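Local coordinates for alpha-1,3-glucanase (Paenibacillus glycanilyticus, PDB 6K0P), which hydrolyses the alpha-1,3-glucosidic linkages of alpha-1,3-glucan through a catalytic domain of glycoside hydrolase family 87, at residues A[312-318]-A[336-342]; A[391-395]-A[425-429]; A[509-515]-A[541-547]. The protein carries 1 engineered substitution. The contacts are given in a common frame with arbitrary orientation. Residue numbers count along the deposited sequence, not the author numbering.

Contact 1 of 3, residues A[312-318]-A[336-342]; sequences GVNSSYN and TNGSSYN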
loop_
_atom_site.group_PDB
_atom_site.type_symbol
_atom_site.label_atom_id
_atom_site.label_comp_id
_atom_site.label_asym_id
_atom_site.label_seq_id
_atom_site.Cartn_x
_atom_site.Cartn_y
_atom_site.Cartn_z
ATOM N N GLY A 312 0.216 3.518 -14.772
ATOM C CA GLY A 312 -0.170 3.235 -16.143
ATOM C C GLY A 312 -0.973 4.368 -16.747
ATOM O O GLY A 312 -1.740 5.047 -16.070
ATOM N N VAL A 313 -0.764 4.581 -18.047
ATOM C CA VAL A 313 -1.477 5.588 -18.827
ATOM C C VAL A 313 -1.916 4.902 -20.115
ATOM O O VAL A 313 -1.084 4.625 -20.986
ATOM C CB VAL A 313 -0.599 6.809 -19.135
ATOM C CG1 VAL A 313 -1.403 7.846 -19.894
ATOM C CG2 VAL A 313 -0.015 7.393 -17.844
ATOM N N ASN A 314 -3.214 4.623 -20.236
ATOM C CA ASN A 314 -3.742 3.849 -21.360
ATOM C C ASN A 314 -2.958 2.552 -21.559
ATOM O O ASN A 314 -2.604 2.165 -22.676
ATOM C CB ASN A 314 -3.815 4.680 -22.645
ATOM C CG ASN A 314 -4.744 4.068 -23.669
ATOM O OD1 ASN A 314 -5.621 3.279 -23.325
ATOM N ND2 ASN A 314 -4.544 4.413 -24.936
ATOM N N SER A 315 -2.692 1.873 -20.446
ATOM C CA SER A 315 -1.916 0.644 -20.416
ATOM C C SER A 315 -2.875 -0.509 -20.180
ATOM O O SER A 315 -3.604 -0.508 -19.181
ATOM C CB SER A 315 -0.880 0.711 -19.292
ATOM O OG SER A 315 -0.050 1.849 -19.468
ATOM N N SER A 316 -2.866 -1.491 -21.078
ATOM C CA SER A 316 -3.894 -2.519 -21.080
ATOM C C SER A 316 -3.312 -3.917 -21.209
ATOM O O SER A 316 -2.217 -4.113 -21.753
ATOM C CB SER A 316 -4.912 -2.260 -22.203
ATOM O OG SER A 316 -5.617 -1.063 -21.917
ATOM N N TYR A 317 -4.064 -4.891 -20.691
ATOM C CA TYR A 317 -3.732 -6.310 -20.840
ATOM C C TYR A 317 -2.422 -6.667 -20.146
ATOM O O TYR A 317 -1.722 -7.599 -20.556
ATOM C CB TYR A 317 -3.708 -6.761 -22.308
ATOM C CG TYR A 317 -4.990 -6.485 -23.050
ATOM C CD1 TYR A 317 -6.073 -7.342 -22.927
ATOM C CD2 TYR A 317 -5.120 -5.361 -23.863
ATOM C CE1 TYR A 317 -7.252 -7.096 -23.607
ATOM C CE2 TYR A 317 -6.302 -5.103 -24.539
ATOM C CZ TYR A 317 -7.355 -5.976 -24.402
ATOM O OH TYR A 317 -8.528 -5.725 -25.079
ATOM N N ASN A 318 -2.071 -5.935 -19.098
ATOM C CA ASN A 318 -0.851 -6.196 -18.348
ATOM C C ASN A 318 -1.159 -7.016 -17.105
ATOM O O ASN A 318 -2.299 -7.083 -16.639
ATOM C CB ASN A 318 -0.171 -4.882 -17.961
ATOM C CG ASN A 318 0.106 -4.019 -19.163
ATOM O OD1 ASN A 318 0.937 -4.369 -20.004
ATOM N ND2 ASN A 318 -0.609 -2.906 -19.280
ATOM N N THR A 336 -4.310 4.426 -15.134
ATOM C CA THR A 336 -5.079 5.625 -15.441
ATOM C C THR A 336 -5.408 5.715 -16.925
ATOM O O THR A 336 -4.841 5.013 -17.770
ATOM C CB THR A 336 -4.341 6.910 -15.023
ATOM O OG1 THR A 336 -3.360 7.242 -16.020
ATOM C CG2 THR A 336 -3.655 6.744 -13.678
ATOM N N ASN A 337 -6.348 6.611 -17.228
ATOM C CA ASN A 337 -6.496 7.194 -18.565
ATOM C C ASN A 337 -6.643 6.137 -19.659
ATOM O O ASN A 337 -5.895 6.127 -20.640
ATOM C CB ASN A 337 -5.336 8.146 -18.875
ATOM C CG ASN A 337 -5.273 9.319 -17.918
ATOM O OD1 ASN A 337 -5.956 9.336 -16.889
ATOM N ND2 ASN A 337 -4.452 10.310 -18.252
ATOM N N GLY A 338 -7.628 5.254 -19.498
ATOM C CA GLY A 338 -7.943 4.258 -20.496
ATOM C C GLY A 338 -7.446 2.866 -20.178
ATOM O O GLY A 338 -7.834 1.915 -20.867
ATOM N N SER A 339 -6.612 2.715 -19.153
ATOM C CA SER A 339 -6.045 1.415 -18.819
ATOM C C SER A 339 -7.131 0.385 -18.559
ATOM O O SER A 339 -7.955 0.551 -17.647
ATOM C CB SER A 339 -5.139 1.554 -17.596
ATOM O OG SER A 339 -4.074 2.455 -17.857
ATOM N N SER A 340 -7.110 -0.707 -19.329
ATOM C CA SER A 340 -8.195 -1.676 -19.328
ATOM C C SER A 340 -7.669 -3.103 -19.364
ATOM O O SER A 340 -6.564 -3.371 -19.846
ATOM C CB SER A 340 -9.118 -1.436 -20.529
ATOM O OG SER A 340 -9.730 -0.163 -20.423
ATOM N N TYR A 341 -8.482 -4.024 -18.844
ATOM C CA TYR A 341 -8.221 -5.459 -18.957
ATOM C C TYR A 341 -6.899 -5.866 -18.313
ATOM O O TYR A 341 -6.251 -6.824 -18.750
ATOM C CB TYR A 341 -8.323 -5.955 -20.406
ATOM C CG TYR A 341 -9.650 -5.591 -21.026
ATOM C CD1 TYR A 341 -10.818 -6.211 -20.601
ATOM C CD2 TYR A 341 -9.739 -4.611 -22.006
ATOM C CE1 TYR A 341 -12.041 -5.873 -21.144
ATOM C CE2 TYR A 341 -10.962 -4.267 -22.561
ATOM C CZ TYR A 341 -12.099 -4.903 -22.118
ATOM O OH TYR A 341 -13.320 -4.569 -22.664
ATOM N N ASN A 342 -6.495 -5.153 -17.266
ATOM C CA ASN A 342 -5.286 -5.502 -16.537
ATOM C C ASN A 342 -5.602 -6.475 -15.413
ATOM O O ASN A 342 -6.703 -6.480 -14.846
ATOM C CB ASN A 342 -4.620 -4.253 -15.968
ATOM C CG ASN A 342 -4.152 -3.312 -17.054
ATOM O OD1 ASN A 342 -3.148 -3.571 -17.723
ATOM N ND2 ASN A 342 -4.884 -2.226 -17.255
HETATM O O HOH W 1 -8.119 2.192 -23.774
HETATM O O HOH W 2 -4.107 -9.019 -18.422
#
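T336 opens the second segment, bridged in parallel to V313: its N (2.8 Å) and OG1 (2.7 Å) donate to G312 O, and its O accepts N314 N at 3.0 Å. A type I' turn from T336 to S339 follows; the N337 side chain lies about 4 Å from a bound glucose, and a side chain on G338 would run into N314 OD1, which a water instead joins to G338 O. S339 OG donates to T336 O and accepts S315 N (3.0 Å). Parallel bridging and stacking of successive coils fit the right-handed parallel beta-helix of this pectate-lyase-like domain; the repeated SSYN, 315-318 and 339-342, lies in matching positions on both. S340 N donates to S316 OG (3.0 Å) and S340 O receives Y317 N (3.0 Å). Y341 lays CB over the face of the Y317 ring, the near-parallel rings barely overlapping. N342 ND2 donates to S315 O (2.9 Å); N342 OD1 accepts N318 N (2.9 Å) and N318 ND2 (3.1 Å), while V296 N holds N318 OD1.

Contact 2 of 3, residues A[391-395]-A[425-429]; sequences VYGGS and LGFGD. With ACY (acetic acid), chain L.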
loop_
_atom_site.group_PDB
_atom_site.type_symbol
_atom_site.label_atom_id
_atom_site.label_comp_id
_atom_site.label_asym_id
_atom_site.label_seq_id
_atom_site.Cartn_x
_atom_site.Cartn_y
_atom_site.Cartn_z
ATOM N N VAL A 391 -10.757 3.812 -6.272
ATOM C CA VAL A 391 -11.304 3.712 -7.618
ATOM C C VAL A 391 -12.003 5.023 -7.947
ATOM O O VAL A 391 -12.913 5.452 -7.223
ATOM C CB VAL A 391 -12.219 2.484 -7.793
ATOM C CG1 VAL A 391 -13.372 2.481 -6.811
ATOM C CG2 VAL A 391 -12.715 2.376 -9.235
ATOM N N TYR A 392 -11.548 5.674 -9.009
ATOM C CA TYR A 392 -12.055 6.970 -9.437
ATOM C C TYR A 392 -12.730 6.759 -10.788
ATOM O O TYR A 392 -12.065 6.734 -11.829
ATOM C CB TYR A 392 -10.907 7.972 -9.528
ATOM C CG TYR A 392 -10.106 8.133 -8.244
ATOM C CD1 TYR A 392 -10.526 8.999 -7.238
ATOM C CD2 TYR A 392 -8.927 7.419 -8.045
ATOM C CE1 TYR A 392 -9.786 9.152 -6.069
ATOM C CE2 TYR A 392 -8.183 7.571 -6.884
ATOM C CZ TYR A 392 -8.617 8.427 -5.903
ATOM O OH TYR A 392 -7.881 8.566 -4.743
ATOM N N GLY A 393 -14.055 6.596 -10.768
ATOM C CA GLY A 393 -14.805 6.327 -11.987
ATOM C C GLY A 393 -14.471 4.964 -12.577
ATOM O O GLY A 393 -13.856 4.103 -11.950
ATOM N N GLY A 394 -14.904 4.778 -13.818
ATOM C CA GLY A 394 -14.657 3.547 -14.548
ATOM C C GLY A 394 -15.933 2.741 -14.699
ATOM O O GLY A 394 -16.995 3.102 -14.189
ATOM N N SER A 395 -15.807 1.627 -15.417
ATOM C CA SER A 395 -16.946 0.752 -15.654
ATOM C C SER A 395 -16.447 -0.682 -15.731
ATOM O O SER A 395 -15.395 -0.946 -16.321
ATOM C CB SER A 395 -17.697 1.149 -16.939
ATOM O OG SER A 395 -18.900 0.401 -17.085
ATOM N N LEU A 425 -15.707 10.931 -17.381
ATOM C CA LEU A 425 -17.151 10.764 -17.324
ATOM C C LEU A 425 -17.624 10.179 -16.001
ATOM O O LEU A 425 -18.826 9.967 -15.827
ATOM C CB LEU A 425 -17.612 9.862 -18.473
ATOM C CG LEU A 425 -17.035 10.235 -19.842
ATOM C CD1 LEU A 425 -17.186 9.087 -20.832
ATOM C CD2 LEU A 425 -17.714 11.487 -20.364
ATOM N N GLY A 426 -16.719 9.914 -15.063
ATOM C CA GLY A 426 -17.133 9.291 -13.817
ATOM C C GLY A 426 -17.321 7.790 -13.976
ATOM O O GLY A 426 -16.603 7.129 -14.725
ATOM N N PHE A 427 -18.293 7.248 -13.244
ATOM C CA PHE A 427 -18.598 5.830 -13.348
ATOM C C PHE A 427 -19.518 5.574 -14.536
ATOM O O PHE A 427 -20.338 6.420 -14.904
ATOM C CB PHE A 427 -19.234 5.306 -12.054
ATOM C CG PHE A 427 -18.262 5.233 -10.914
ATOM C CD1 PHE A 427 -17.419 4.148 -10.792
ATOM C CD2 PHE A 427 -18.143 6.280 -10.009
ATOM C CE1 PHE A 427 -16.492 4.078 -9.755
ATOM C CE2 PHE A 427 -17.217 6.222 -8.969
ATOM C CZ PHE A 427 -16.381 5.119 -8.846
ATOM N N GLY A 428 -19.372 4.396 -15.130
ATOM C CA GLY A 428 -20.118 4.011 -16.310
ATOM C C GLY A 428 -21.320 3.143 -15.997
ATOM O O GLY A 428 -21.851 3.143 -14.881
ATOM N N ASP A 429 -21.747 2.379 -17.003
ATOM C CA ASP A 429 -23.016 1.660 -16.944
ATOM C C ASP A 429 -22.895 0.222 -16.458
ATOM O O ASP A 429 -23.924 -0.459 -16.331
ATOM C CB ASP A 429 -23.707 1.698 -18.310
ATOM C CG ASP A 429 -24.315 3.053 -18.604
ATOM O OD1 ASP A 429 -24.254 3.945 -17.728
ATOM O OD2 ASP A 429 -24.852 3.226 -19.716
HETATM C C ACY L . -20.124 1.448 -20.143
HETATM O O ACY L . -19.578 0.377 -19.691
HETATM O OXT ACY L . -20.609 2.344 -19.461
HETATM C CH3 ACY L . -20.130 1.514 -21.684
#
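How a bulky ring can use the bareness of glycine is illustrated by F427 and G393, the two residues most deeply engaged here. The CA of G393 stands 3.5 Å from the centroid of the F427 ring, almost on the ring normal, in a CH-pi contact; a CB there would collide with G426 O, and the backbone has positive phi. The ring also reaches V391, F427 CE1 lying 4.2 Å from V391 CG2. G394, next in buried area, fixes the register around F427: its N donates to G426 O (3.0 Å) and its O accepts G428 N (2.9 Å), a single backbone bridge between loops of a parallel beta-helix. An acetic acid molecule, probably from the crystallisation liquor, takes hydrogen bonds from S395 OG to its O and from D429 N to its OXT, both 2.7 Å. The first segment spans the end of strand 389-392, and the second precedes strand 432-435; F427 also packs on I415 of strand 409-416 and T432 of strand 432-435.

Contact 3 of 3, residues A[509-515]-A[541-547]; sequences VENVNIN and FTNVKVN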
loop_
_atom_site.group_PDB
_atom_site.type_symbol
_atom_site.label_atom_id
_atom_site.label_comp_id
_atom_site.label_asym_id
_atom_site.label_seq_id
_atom_site.Cartn_x
_atom_site.Cartn_y
_atom_site.Cartn_z
ATOM N N VAL A 509 -25.085 -2.398 -0.963
ATOM C CA VAL A 509 -24.185 -2.903 0.070
ATOM C C VAL A 509 -24.793 -4.200 0.587
ATOM O O VAL A 509 -25.958 -4.207 1.000
ATOM C CB VAL A 509 -24.040 -1.882 1.212
ATOM C CG1 VAL A 509 -23.022 -2.344 2.236
ATOM C CG2 VAL A 509 -23.664 -0.495 0.661
ATOM N N GLU A 510 -24.024 -5.294 0.559
ATOM C CA GLU A 510 -24.557 -6.613 0.900
ATOM C C GLU A 510 -23.554 -7.393 1.742
ATOM O O GLU A 510 -22.377 -7.478 1.380
ATOM C CB GLU A 510 -24.843 -7.425 -0.372
ATOM C CG GLU A 510 -25.731 -6.731 -1.398
ATOM C CD GLU A 510 -25.852 -7.514 -2.699
ATOM O OE1 GLU A 510 -25.051 -8.455 -2.920
ATOM O OE2 GLU A 510 -26.745 -7.176 -3.508
ATOM N N ASN A 511 -24.020 -8.005 2.832
ATOM C CA ASN A 511 -23.192 -8.886 3.663
ATOM C C ASN A 511 -21.962 -8.142 4.195
ATOM O O ASN A 511 -20.817 -8.448 3.854
ATOM C CB ASN A 511 -22.748 -10.149 2.910
ATOM C CG ASN A 511 -23.908 -10.940 2.360
ATOM O OD1 ASN A 511 -24.987 -10.967 2.945
ATOM N ND2 ASN A 511 -23.686 -11.607 1.233
ATOM N N VAL A 512 -22.229 -7.151 5.036
ATOM C CA VAL A 512 -21.186 -6.291 5.581
ATOM C C VAL A 512 -21.333 -6.266 7.094
ATOM O O VAL A 512 -22.442 -6.099 7.610
ATOM C CB VAL A 512 -21.249 -4.872 4.987
ATOM C CG1 VAL A 512 -20.279 -3.940 5.702
ATOM C CG2 VAL A 512 -20.937 -4.923 3.497
ATOM N N ASN A 513 -20.218 -6.439 7.800
ATOM C CA ASN A 513 -20.166 -6.318 9.250
ATOM C C ASN A 513 -19.293 -5.124 9.604
ATOM O O ASN A 513 -18.168 -5.004 9.102
ATOM C CB ASN A 513 -19.595 -7.592 9.875
ATOM C CG ASN A 513 -20.466 -8.791 9.614
ATOM O OD1 ASN A 513 -21.661 -8.772 9.908
ATOM N ND2 ASN A 513 -19.886 -9.833 9.031
ATOM N N ILE A 514 -19.817 -4.235 10.438
ATOM C CA ILE A 514 -19.101 -3.044 10.882
ATOM C C ILE A 514 -18.969 -3.143 12.394
ATOM O O ILE A 514 -19.959 -2.987 13.122
ATOM C CB ILE A 514 -19.825 -1.756 10.474
ATOM C CG1 ILE A 514 -19.946 -1.673 8.942
ATOM C CG2 ILE A 514 -19.089 -0.538 11.032
ATOM C CD1 ILE A 514 -21.064 -0.750 8.455
ATOM N N ASN A 515 -17.755 -3.397 12.874
ATOM C CA ASN A 515 -17.530 -3.779 14.266
ATOM C C ASN A 515 -16.789 -2.680 15.009
ATOM O O ASN A 515 -15.700 -2.269 14.597
ATOM C CB ASN A 515 -16.730 -5.079 14.329
ATOM C CG ASN A 515 -17.443 -6.219 13.647
ATOM O OD1 ASN A 515 -18.625 -6.466 13.897
ATOM N ND2 ASN A 515 -16.739 -6.909 12.754
ATOM N N PHE A 541 -29.171 -1.673 1.421
ATOM C CA PHE A 541 -28.417 -2.411 2.428
ATOM C C PHE A 541 -29.102 -3.743 2.678
ATOM O O PHE A 541 -30.285 -3.777 3.031
ATOM C CB PHE A 541 -28.320 -1.607 3.727
ATOM C CG PHE A 541 -27.662 -0.269 3.547
ATOM C CD1 PHE A 541 -28.373 0.806 3.030
ATOM C CD2 PHE A 541 -26.318 -0.095 3.850
ATOM C CE1 PHE A 541 -27.769 2.037 2.839
ATOM C CE2 PHE A 541 -25.705 1.130 3.669
ATOM C CZ PHE A 541 -26.425 2.202 3.157
ATOM N N THR A 542 -28.365 -4.831 2.488
ATOM C CA THR A 542 -28.851 -6.179 2.752
ATOM C C THR A 542 -27.841 -6.852 3.667
ATOM O O THR A 542 -26.657 -6.926 3.329
ATOM C CB THR A 542 -28.965 -6.966 1.447
ATOM O OG1 THR A 542 -29.776 -6.241 0.518
ATOM C CG2 THR A 542 -29.578 -8.342 1.698
ATOM N N ASN A 543 -28.302 -7.343 4.814
ATOM C CA ASN A 543 -27.439 -8.078 5.738
ATOM C C ASN A 543 -26.228 -7.242 6.154
ATOM O O ASN A 543 -25.086 -7.710 6.145
ATOM C CB ASN A 543 -27.016 -9.430 5.158
ATOM C CG ASN A 543 -26.463 -10.361 6.214
ATOM O OD1 ASN A 543 -26.843 -10.282 7.383
ATOM N ND2 ASN A 543 -25.552 -11.242 5.815
ATOM N N VAL A 544 -26.486 -5.990 6.520
ATOM C CA VAL A 544 -25.449 -5.090 7.016
ATOM C C VAL A 544 -25.642 -4.970 8.523
ATOM O O VAL A 544 -26.667 -4.461 8.995
ATOM C CB VAL A 544 -25.489 -3.727 6.311
ATOM C CG1 VAL A 544 -24.445 -2.786 6.918
ATOM C CG2 VAL A 544 -25.241 -3.898 4.804
ATOM N N LYS A 545 -24.667 -5.463 9.284
ATOM C CA LYS A 545 -24.713 -5.440 10.740
ATOM C C LYS A 545 -23.775 -4.356 11.258
ATOM O O LYS A 545 -22.617 -4.275 10.835
ATOM C CB LYS A 545 -24.291 -6.796 11.310
ATOM C CG LYS A 545 -25.225 -7.960 10.954
ATOM C CD LYS A 545 -26.670 -7.649 11.353
ATOM C CE LYS A 545 -27.513 -8.918 11.465
ATOM N NZ LYS A 545 -27.723 -9.583 10.155
ATOM N N VAL A 546 -24.276 -3.522 12.166
ATOM C CA VAL A 546 -23.455 -2.555 12.885
ATOM C C VAL A 546 -23.410 -2.993 14.341
ATOM O O VAL A 546 -24.456 -3.086 14.998
ATOM C CB VAL A 546 -24.004 -1.129 12.752
ATOM C CG1 VAL A 546 -23.187 -0.167 13.604
ATOM C CG2 VAL A 546 -24.006 -0.687 11.295
ATOM N N ASN A 547 -22.207 -3.260 14.849
ATOM C CA ASN A 547 -22.041 -3.842 16.177
ATOM C C ASN A 547 -21.239 -2.900 17.062
ATOM O O ASN A 547 -20.113 -2.525 16.720
ATOM C CB ASN A 547 -21.348 -5.200 16.083
ATOM C CG ASN A 547 -22.096 -6.163 15.201
ATOM O OD1 ASN A 547 -23.305 -6.364 15.365
ATOM N ND2 ASN A 547 -21.396 -6.751 14.238
HETATM O O HOH W 3 -28.413 -4.256 -0.747
HETATM O O HOH W 4 -23.572 -9.325 7.863
HETATM O O HOH W 5 -22.043 -9.125 12.579
#
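Two successive coils of a right-handed parallel beta-helix meet here in exact register, V509 beside F541 through to N515 beside N547, with strands 512-515 and 544-547 9° from parallel and 4.8 Å apart. Backbone hydrogen bonds run the whole length: T542 N to V509 O, N511 N to T542 O, V512 N to N543 O, K545 N to V512 O, I514 N to K545 O and N547 N to I514 O, all between 2.8 and 3.1 Å. They continue through the corner at N511 and N543, both with positive phi, where the chain swings from one sheet to the next. Apolar contacts line the interior: V509 CG1 meets V544 CG2 at 3.7 Å, V509 CB lies 3.9 Å from F541 CD2, and I514 CD1 touches V546 CG2 at 4.1 Å. L492 of strand 490-496 packs against V509, I514 and F541, while W573 meets the F541 ring edge-to-face. On the opposite face, water bridges N513 OD1 to N547 ND2, and N513 ND2 bonds D483 OD1. Two asparagine pairs, at the corner and at the strand ends, are joined amide to amide: N543 ND2 reaches N511 OD1 at 2.9 Å, and N547 ND2 reaches N515 OD1 at 2.8 Å.

Followed from the N terminus, the three contacts come in series, none nested in or crossing another, as expected when a chain winds continuously into a solenoid. Contact 1 closes first, after 17 intervening residues, joining the ends of strands 308-313 and 333-336 and the turns that follow. Contact 2 closes a loop of 29 residues, tying the exit of strand 389-392 to the loop leading into strand 432-435; its centre is about 14 Å from that of contact 1. Contact 3, with 25 residues between its segments, pairs strands round a corner nearer the C terminus, its centre about 33 Å and 24 Å from the centres of contacts 1 and 2. All three reach the same large sheet.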